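Local coordinates for protein VP5 (Halorubrum pleomorphic virus 6, PDB 6QGL) that is a membrane-bound viral envelope protein that probably drives fusion of the virus envelope with the membrane of its haloarchaeal host, at residues L41-R47 / H140-G144; L130-T134 / I148-G152; I384-E390 / T422-R428. All blocks are in the same frame, centred on the assembly; numbering follows the deposited sequence.

Contact 1: residues L41-R47 / H140-G144; sequences LTPDVLR and HADVG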
loop_
_atom_site.group_PDB
_atom_site.type_symbol
_atom_site.label_atom_id
_atom_site.label_comp_id
_atom_site.label_asym_id
_atom_site.label_seq_id
_atom_site.Cartn_x
_atom_site.Cartn_y
_atom_site.Cartn_z
ATOM N N LEU A 41 -31.982 -7.233 0.673
ATOM C CA LEU A 41 -30.971 -7.739 -0.254
ATOM C C LEU A 41 -31.161 -9.208 -0.584
ATOM O O LEU A 41 -31.797 -9.939 0.173
ATOM C CB LEU A 41 -29.556 -7.514 0.308
ATOM C CG LEU A 41 -29.013 -6.088 0.387
ATOM C CD1 LEU A 41 -27.605 -6.105 0.887
ATOM C CD2 LEU A 41 -28.991 -5.405 -0.961
ATOM N N THR A 42 -30.580 -9.651 -1.705
ATOM C CA THR A 42 -30.666 -11.043 -2.122
ATOM C C THR A 42 -29.376 -11.784 -1.696
ATOM O O THR A 42 -28.317 -11.147 -1.606
ATOM C CB THR A 42 -31.074 -11.168 -3.605
ATOM O OG1 THR A 42 -31.187 -12.534 -3.942
ATOM C CG2 THR A 42 -30.117 -10.564 -4.566
ATOM N N PRO A 43 -29.454 -13.105 -1.360
ATOM C CA PRO A 43 -28.252 -13.829 -0.912
ATOM C C PRO A 43 -27.062 -13.690 -1.846
ATOM O O PRO A 43 -25.953 -13.503 -1.357
ATOM C CB PRO A 43 -28.716 -15.288 -0.838
ATOM C CG PRO A 43 -30.150 -15.224 -0.657
ATOM C CD PRO A 43 -30.632 -13.994 -1.343
ATOM N N ASP A 44 -27.293 -13.759 -3.173
ATOM C CA ASP A 44 -26.233 -13.612 -4.168
ATOM C C ASP A 44 -25.621 -12.217 -4.123
ATOM O O ASP A 44 -24.395 -12.100 -4.170
ATOM C CB ASP A 44 -26.747 -13.932 -5.579
ATOM C CG ASP A 44 -27.040 -15.399 -5.850
ATOM O OD1 ASP A 44 -26.673 -16.246 -5.011
ATOM O OD2 ASP A 44 -27.629 -15.699 -6.905
ATOM N N VAL A 45 -26.469 -11.166 -3.999
ATOM C CA VAL A 45 -26.010 -9.772 -3.937
ATOM C C VAL A 45 -25.227 -9.514 -2.647
ATOM O O VAL A 45 -24.170 -8.877 -2.709
ATOM C CB VAL A 45 -27.140 -8.746 -4.205
ATOM C CG1 VAL A 45 -26.804 -7.354 -3.667
ATOM C CG2 VAL A 45 -27.427 -8.673 -5.702
ATOM N N LEU A 46 -25.699 -10.052 -1.502
ATOM C CA LEU A 46 -24.996 -9.894 -0.225
ATOM C C LEU A 46 -23.619 -10.554 -0.278
ATOM O O LEU A 46 -22.644 -9.928 0.136
ATOM C CB LEU A 46 -25.821 -10.401 0.981
ATOM C CG LEU A 46 -25.143 -10.294 2.373
ATOM C CD1 LEU A 46 -24.824 -8.849 2.752
ATOM C CD2 LEU A 46 -25.975 -10.930 3.452
ATOM N N ARG A 47 -23.533 -11.782 -0.837
ATOM C CA ARG A 47 -22.276 -12.520 -0.991
ATOM C C ARG A 47 -21.277 -11.765 -1.869
ATOM O O ARG A 47 -20.095 -11.714 -1.524
ATOM C CB ARG A 47 -22.515 -13.939 -1.526
ATOM C CG ARG A 47 -23.013 -14.910 -0.464
ATOM C CD ARG A 47 -22.953 -16.351 -0.936
ATOM N NE ARG A 47 -23.977 -16.655 -1.933
ATOM C CZ ARG A 47 -25.187 -17.121 -1.645
ATOM N NH1 ARG A 47 -25.542 -17.340 -0.386
ATOM N NH2 ARG A 47 -26.053 -17.375 -2.616
ATOM N N HIS A 140 -29.448 -11.142 8.007
ATOM C CA HIS A 140 -30.082 -11.484 6.733
ATOM C C HIS A 140 -30.677 -12.876 6.797
ATOM O O HIS A 140 -31.822 -13.063 6.377
ATOM C CB HIS A 140 -29.103 -11.322 5.567
ATOM C CG HIS A 140 -29.025 -9.922 5.040
ATOM N ND1 HIS A 140 -28.664 -8.859 5.855
ATOM C CD2 HIS A 140 -29.242 -9.454 3.789
ATOM C CE1 HIS A 140 -28.686 -7.785 5.082
ATOM N NE2 HIS A 140 -29.022 -8.094 3.830
ATOM N N ALA A 141 -29.919 -13.831 7.381
ATOM C CA ALA A 141 -30.300 -15.227 7.611
ATOM C C ALA A 141 -30.436 -16.068 6.331
ATOM O O ALA A 141 -30.809 -17.245 6.396
ATOM C CB ALA A 141 -31.562 -15.297 8.450
ATOM N N ASP A 142 -30.083 -15.474 5.184
ATOM C CA ASP A 142 -30.097 -16.118 3.870
ATOM C C ASP A 142 -28.666 -16.517 3.449
ATOM O O ASP A 142 -28.483 -17.188 2.431
ATOM C CB ASP A 142 -30.758 -15.190 2.831
ATOM C CG ASP A 142 -30.109 -13.828 2.637
ATOM O OD1 ASP A 142 -29.120 -13.528 3.341
ATOM O OD2 ASP A 142 -30.592 -13.059 1.784
ATOM N N VAL A 143 -27.655 -16.087 4.238
ATOM C CA VAL A 143 -26.228 -16.369 4.014
ATOM C C VAL A 143 -25.665 -17.023 5.282
ATOM O O VAL A 143 -25.974 -16.581 6.389
ATOM C CB VAL A 143 -25.437 -15.086 3.612
ATOM C CG1 VAL A 143 -23.964 -15.389 3.352
ATOM C CG2 VAL A 143 -26.054 -14.416 2.391
ATOM N N GLY A 144 -24.876 -18.078 5.108
ATOM C CA GLY A 144 -24.263 -18.778 6.228
ATOM C C GLY A 144 -23.018 -18.078 6.733
ATOM O O GLY A 144 -22.344 -17.376 5.969
#
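L46 holds CG anti to its backbone N (chi1 179°), which sends its CD2 methyl toward H140. H140 turns its ring anti to its own carbonyl carbon (chi1 -85°). The two side chains come from opposite directions, and L46 CD2 lies over one face of the imidazole, 3.8 Å from the ring centroid, as a CH-pi contact. L41 meets the same ring at its edge, in plane, with L41 CB 3.6 Å from H140 NE2. Weak hydrogen bonds link H140 NE2 with A38 O and H140 ND1 with T136 O.

The contact sets the first turn of helix 43-66 against the C-terminal end of helix 97-140, where A141 leaves the helix with positive phi (68°). Next along the loop, the side chains of D142 and P43 cross at about a right angle. D142 OD2 is 3.3 Å from P43 CD; the proline nitrogen has no N-H to offer it. V143 CG2 packs on L46 CD2 at 3.6 Å, while its other branch, CG1, meets R47 CG at 4.0 Å. The R47 guanidinium turns to D44 in a salt bridge, R47 NH2 to D44 OD1 at 2.7 Å.

Contact 2: residues L130-T134 / I148-G152; sequences LEAMT and ITDFG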
loop_
_atom_site.group_PDB
_atom_site.type_symbol
_atom_site.label_atom_id
_atom_site.label_comp_id
_atom_site.label_asym_id
_atom_site.label_seq_id
_atom_site.Cartn_x
_atom_site.Cartn_y
_atom_site.Cartn_z
ATOM N N LEU A 130 -15.071 -6.926 9.929
ATOM C CA LEU A 130 -15.432 -8.346 9.912
ATOM C C LEU A 130 -16.616 -8.605 10.839
ATOM O O LEU A 130 -17.551 -9.289 10.429
ATOM C CB LEU A 130 -14.239 -9.263 10.252
ATOM C CG LEU A 130 -14.519 -10.782 10.311
ATOM C CD1 LEU A 130 -15.080 -11.315 8.994
ATOM C CD2 LEU A 130 -13.285 -11.548 10.687
ATOM N N GLU A 131 -16.603 -8.004 12.048
ATOM C CA GLU A 131 -17.697 -8.115 13.011
ATOM C C GLU A 131 -18.990 -7.525 12.445
ATOM O O GLU A 131 -20.045 -8.147 12.579
ATOM C CB GLU A 131 -17.328 -7.444 14.346
ATOM C CG GLU A 131 -18.370 -7.622 15.447
ATOM C CD GLU A 131 -18.665 -9.046 15.889
ATOM O OE1 GLU A 131 -17.867 -9.954 15.568
ATOM O OE2 GLU A 131 -19.696 -9.256 16.566
ATOM N N ALA A 132 -18.900 -6.344 11.794
ATOM C CA ALA A 132 -20.050 -5.673 11.178
ATOM C C ALA A 132 -20.621 -6.521 10.037
ATOM O O ALA A 132 -21.843 -6.594 9.886
ATOM C CB ALA A 132 -19.655 -4.295 10.669
ATOM N N MET A 133 -19.735 -7.185 9.262
ATOM C CA MET A 133 -20.100 -8.076 8.157
ATOM C C MET A 133 -20.757 -9.341 8.713
ATOM O O MET A 133 -21.762 -9.795 8.168
ATOM C CB MET A 133 -18.872 -8.423 7.298
ATOM C CG MET A 133 -18.347 -7.251 6.490
ATOM S SD MET A 133 -17.227 -7.726 5.149
ATOM C CE MET A 133 -15.726 -8.034 6.055
ATOM N N THR A 134 -20.211 -9.875 9.830
ATOM C CA THR A 134 -20.729 -11.052 10.535
ATOM C C THR A 134 -22.144 -10.763 11.048
ATOM O O THR A 134 -23.043 -11.574 10.822
ATOM C CB THR A 134 -19.764 -11.482 11.649
ATOM O OG1 THR A 134 -18.487 -11.749 11.074
ATOM C CG2 THR A 134 -20.242 -12.716 12.402
ATOM N N ILE A 148 -18.539 -15.780 5.533
ATOM C CA ILE A 148 -17.822 -14.599 6.022
ATOM C C ILE A 148 -16.755 -14.910 7.105
ATOM O O ILE A 148 -15.771 -14.174 7.205
ATOM C CB ILE A 148 -18.857 -13.520 6.479
ATOM C CG1 ILE A 148 -18.225 -12.110 6.604
ATOM C CG2 ILE A 148 -19.623 -13.916 7.751
ATOM C CD1 ILE A 148 -17.721 -11.489 5.291
ATOM N N THR A 149 -16.949 -15.964 7.913
ATOM C CA THR A 149 -15.973 -16.340 8.937
ATOM C C THR A 149 -15.546 -17.786 8.724
ATOM O O THR A 149 -16.192 -18.706 9.232
ATOM C CB THR A 149 -16.477 -16.057 10.368
ATOM O OG1 THR A 149 -17.678 -16.787 10.609
ATOM C CG2 THR A 149 -16.672 -14.576 10.660
ATOM N N ASP A 150 -14.482 -17.987 7.930
ATOM C CA ASP A 150 -13.924 -19.314 7.663
ATOM C C ASP A 150 -12.473 -19.340 8.118
ATOM O O ASP A 150 -11.611 -18.710 7.500
ATOM C CB ASP A 150 -14.063 -19.720 6.180
ATOM C CG ASP A 150 -13.545 -21.111 5.832
ATOM O OD1 ASP A 150 -13.094 -21.835 6.753
ATOM O OD2 ASP A 150 -13.594 -21.477 4.641
ATOM N N PHE A 151 -12.215 -20.065 9.211
ATOM C CA PHE A 151 -10.882 -20.182 9.796
ATOM C C PHE A 151 -10.299 -21.576 9.568
ATOM O O PHE A 151 -9.234 -21.891 10.092
ATOM C CB PHE A 151 -10.896 -19.741 11.279
ATOM C CG PHE A 151 -11.212 -18.261 11.403
ATOM C CD1 PHE A 151 -12.517 -17.797 11.268
ATOM C CD2 PHE A 151 -10.193 -17.324 11.523
ATOM C CE1 PHE A 151 -12.804 -16.430 11.315
ATOM C CE2 PHE A 151 -10.479 -15.957 11.568
ATOM C CZ PHE A 151 -11.782 -15.520 11.450
ATOM N N GLY A 152 -10.980 -22.373 8.747
ATOM C CA GLY A 152 -10.544 -23.720 8.399
ATOM C C GLY A 152 -11.635 -24.759 8.525
ATOM O O GLY A 152 -11.816 -25.577 7.620
#
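I148 lies across M133 at about a right angle. Its CD1 is 3.8 Å from M133 SD, and its CG1 is the same distance from M133 CB. I148 points CG1 anti to its backbone N (chi1 -163°), which carries the CG1-CD1 arm onto the methionine. Its other branch, CG2, is directed to T134 and crosses that side chain obliquely. L130 reaches the segment with its two methyls. L130 CD1 sits 3.4 Å from I148 O and also touches I148 CG1 and T149 CG2. L130 CD2 meets the F151 ring at its edge, near the ring plane, 4.3 Å from CZ of F151.

The contact lays the chain from I148 onward, which follows the turn at 140-144 and the short helical stretch after it, back against helix 97-140, about two turns before that helix ends. It forms part of the buried packing of the N-terminal envelope-protein region. M133 and I148 also touch L50 of helix 43-66, and the F151 ring stacks with H188 of strand 180-189.

T149 and T134 cross at about a right angle, methyl against hydroxyl, with T149 CG2 3.4 Å from T134 OG1. That hydroxyl is not left to the methyl. T134 OG1 donates to L130 O at 2.7 Å, from above the carbonyl plane, and L130 O also accepts from T134 N. T149 OG1 is hydrogen-bonded to L145 O. I148 O accepts from N219 ND2. Further on, G152 N bonds D150 OD1 in an Asx turn.

Contact 3: residues I384-E390 / T422-R428; sequences IEVTTVE and TNVDSAR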
loop_
_atom_site.group_PDB
_atom_site.type_symbol
_atom_site.label_atom_id
_atom_site.label_comp_id
_atom_site.label_asym_id
_atom_site.label_seq_id
_atom_site.Cartn_x
_atom_site.Cartn_y
_atom_site.Cartn_z
ATOM N N ILE A 384 -12.787 -0.529 -23.006
ATOM C CA ILE A 384 -12.324 -1.238 -24.199
ATOM C C ILE A 384 -12.910 -0.515 -25.404
ATOM O O ILE A 384 -14.133 -0.455 -25.555
ATOM C CB ILE A 384 -12.635 -2.766 -24.192
ATOM C CG1 ILE A 384 -12.022 -3.454 -22.951
ATOM C CG2 ILE A 384 -12.134 -3.435 -25.489
ATOM C CD1 ILE A 384 -12.663 -4.765 -22.560
ATOM N N GLU A 385 -12.028 0.084 -26.217
ATOM C CA GLU A 385 -12.386 0.813 -27.431
ATOM C C GLU A 385 -12.359 -0.176 -28.589
ATOM O O GLU A 385 -11.284 -0.577 -29.042
ATOM C CB GLU A 385 -11.435 2.000 -27.678
ATOM C CG GLU A 385 -11.535 3.107 -26.641
ATOM C CD GLU A 385 -10.867 4.411 -27.031
ATOM O OE1 GLU A 385 -11.571 5.446 -27.074
ATOM O OE2 GLU A 385 -9.642 4.402 -27.294
ATOM N N VAL A 386 -13.550 -0.615 -29.019
ATOM C CA VAL A 386 -13.726 -1.601 -30.085
ATOM C C VAL A 386 -13.941 -0.893 -31.422
ATOM O O VAL A 386 -14.879 -0.107 -31.556
ATOM C CB VAL A 386 -14.880 -2.594 -29.763
ATOM C CG1 VAL A 386 -14.995 -3.681 -30.830
ATOM C CG2 VAL A 386 -14.709 -3.216 -28.380
ATOM N N THR A 387 -13.072 -1.182 -32.404
ATOM C CA THR A 387 -13.162 -0.627 -33.752
ATOM C C THR A 387 -13.624 -1.730 -34.694
ATOM O O THR A 387 -12.979 -2.776 -34.775
ATOM C CB THR A 387 -11.840 0.039 -34.172
ATOM O OG1 THR A 387 -11.579 1.137 -33.295
ATOM C CG2 THR A 387 -11.860 0.536 -35.617
ATOM N N THR A 388 -14.746 -1.501 -35.390
ATOM C CA THR A 388 -15.310 -2.474 -36.327
ATOM C C THR A 388 -14.660 -2.351 -37.706
ATOM O O THR A 388 -13.932 -1.390 -37.966
ATOM C CB THR A 388 -16.852 -2.394 -36.382
ATOM O OG1 THR A 388 -17.267 -1.229 -37.096
ATOM C CG2 THR A 388 -17.505 -2.454 -35.005
ATOM N N VAL A 389 -14.942 -3.324 -38.588
ATOM C CA VAL A 389 -14.449 -3.418 -39.965
ATOM C C VAL A 389 -15.034 -2.258 -40.829
ATOM O O VAL A 389 -14.418 -1.864 -41.822
ATOM C CB VAL A 389 -14.690 -4.858 -40.529
ATOM C CG1 VAL A 389 -14.529 -4.935 -42.041
ATOM C CG2 VAL A 389 -13.755 -5.863 -39.865
ATOM N N GLU A 390 -16.161 -1.656 -40.383
ATOM C CA GLU A 390 -16.828 -0.523 -41.037
ATOM C C GLU A 390 -16.278 0.837 -40.559
ATOM O O GLU A 390 -16.883 1.875 -40.835
ATOM C CB GLU A 390 -18.352 -0.600 -40.821
ATOM C CG GLU A 390 -19.031 -1.738 -41.568
ATOM C CD GLU A 390 -18.908 -1.712 -43.079
ATOM O OE1 GLU A 390 -19.094 -0.630 -43.681
ATOM O OE2 GLU A 390 -18.622 -2.784 -43.662
ATOM N N THR A 422 -21.345 -6.818 -38.138
ATOM C CA THR A 422 -20.003 -6.527 -38.657
ATOM C C THR A 422 -18.964 -7.421 -37.953
ATOM O O THR A 422 -19.348 -8.353 -37.235
ATOM C CB THR A 422 -19.706 -4.997 -38.553
ATOM O OG1 THR A 422 -18.505 -4.675 -39.257
ATOM C CG2 THR A 422 -19.631 -4.503 -37.117
ATOM N N ASN A 423 -17.659 -7.150 -38.178
ATOM C CA ASN A 423 -16.550 -7.879 -37.563
ATOM C C ASN A 423 -15.595 -6.895 -36.907
ATOM O O ASN A 423 -15.438 -5.787 -37.402
ATOM C CB ASN A 423 -15.824 -8.773 -38.579
ATOM C CG ASN A 423 -16.695 -9.848 -39.177
ATOM O OD1 ASN A 423 -16.613 -11.024 -38.814
ATOM N ND2 ASN A 423 -17.552 -9.470 -40.110
ATOM N N VAL A 424 -15.017 -7.264 -35.762
ATOM C CA VAL A 424 -14.063 -6.433 -35.025
ATOM C C VAL A 424 -12.762 -6.366 -35.839
ATOM O O VAL A 424 -12.229 -7.403 -36.239
ATOM C CB VAL A 424 -13.831 -6.956 -33.572
ATOM C CG1 VAL A 424 -12.785 -6.124 -32.833
ATOM C CG2 VAL A 424 -15.135 -6.991 -32.780
ATOM N N ASP A 425 -12.289 -5.143 -36.120
ATOM C CA ASP A 425 -11.045 -4.892 -36.849
ATOM C C ASP A 425 -9.877 -4.970 -35.859
ATOM O O ASP A 425 -8.879 -5.644 -36.123
ATOM C CB ASP A 425 -11.090 -3.508 -37.527
ATOM C CG ASP A 425 -9.911 -3.224 -38.438
ATOM O OD1 ASP A 425 -9.854 -3.814 -39.538
ATOM O OD2 ASP A 425 -9.052 -2.400 -38.054
ATOM N N SER A 426 -10.027 -4.283 -34.713
ATOM C CA SER A 426 -9.068 -4.206 -33.615
ATOM C C SER A 426 -9.764 -3.664 -32.369
ATOM O O SER A 426 -10.846 -3.077 -32.469
ATOM C CB SER A 426 -7.892 -3.302 -33.987
ATOM O OG SER A 426 -8.324 -2.017 -34.408
ATOM N N ALA A 427 -9.140 -3.868 -31.196
ATOM C CA ALA A 427 -9.627 -3.384 -29.906
ATOM C C ALA A 427 -8.454 -3.031 -29.008
ATOM O O ALA A 427 -7.428 -3.714 -29.033
ATOM C CB ALA A 427 -10.502 -4.433 -29.235
ATOM N N ARG A 428 -8.598 -1.953 -28.232
ATOM C CA ARG A 428 -7.576 -1.497 -27.290
ATOM C C ARG A 428 -8.216 -0.977 -26.010
ATOM O O ARG A 428 -9.328 -0.451 -26.058
ATOM C CB ARG A 428 -6.641 -0.442 -27.926
ATOM C CG ARG A 428 -7.274 0.917 -28.233
ATOM C CD ARG A 428 -6.216 1.988 -28.393
ATOM N NE ARG A 428 -6.794 3.331 -28.424
ATOM C CZ ARG A 428 -6.172 4.425 -27.998
ATOM N NH1 ARG A 428 -6.776 5.604 -28.055
ATOM N NH2 ARG A 428 -4.954 4.344 -27.478
#
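A classic beta bulge interrupts the antiparallel pairing of strands 382-388 and 422-431: D425 and S426 both face T387, and the register shifts by one residue. T387 O accepts from D425 N at 2.8 Å, and from S426 N in a weaker bond. T387 N returns a bond to S426 O. E385 and R428 form the next hydrogen-bonded pair, and V389 N bonds N423 O at 2.8 Å beyond the bulge.

The side chains of E385 and R428 run side by side, pointing the same way, with their end planes 40° apart. R428 NE and R428 NH1 both reach E385 OE2 at 3.2 Å, in a salt bridge whose hydrogen bonds are weak. V386 and A427 share one face of the sheet, and V386 CG1 also meets V424 CG2 at 3.8 Å. T388 CG2 and T422 CG2 meet methyl to methyl at 3.6 Å, the two side chains crossing at about a right angle.

The main partner of R428 is E357 of strand 357-359, in a salt bridge through NH2. Strand 382-388 pairs along its other edge with strand 393-397, and V386 packs on I372 of strand 371-374. Strand 422-431 bonds in turn to strands 357-359 and 366-367.

Contacts 1 and 2 belong to the same helical region, with centres 14 Å apart. Both involve helix 97-140 or its end: contact 1 sets the start of helix 43-66 against its end and the loop after it, while contact 2 folds the chain that follows back onto it. Contact 2 is buried throughout and largely non-polar. Contact 1 is only partly buried and adds an imidazole, a carboxylate and an arginine to its leucines and valine. Neither has a hydrogen bond between its segments. Contact 3 stands apart, about 23 Å from contact 1 by nearest atoms. It is a partly exposed sheet pairing, held by backbone hydrogen bonds and a surface salt bridge.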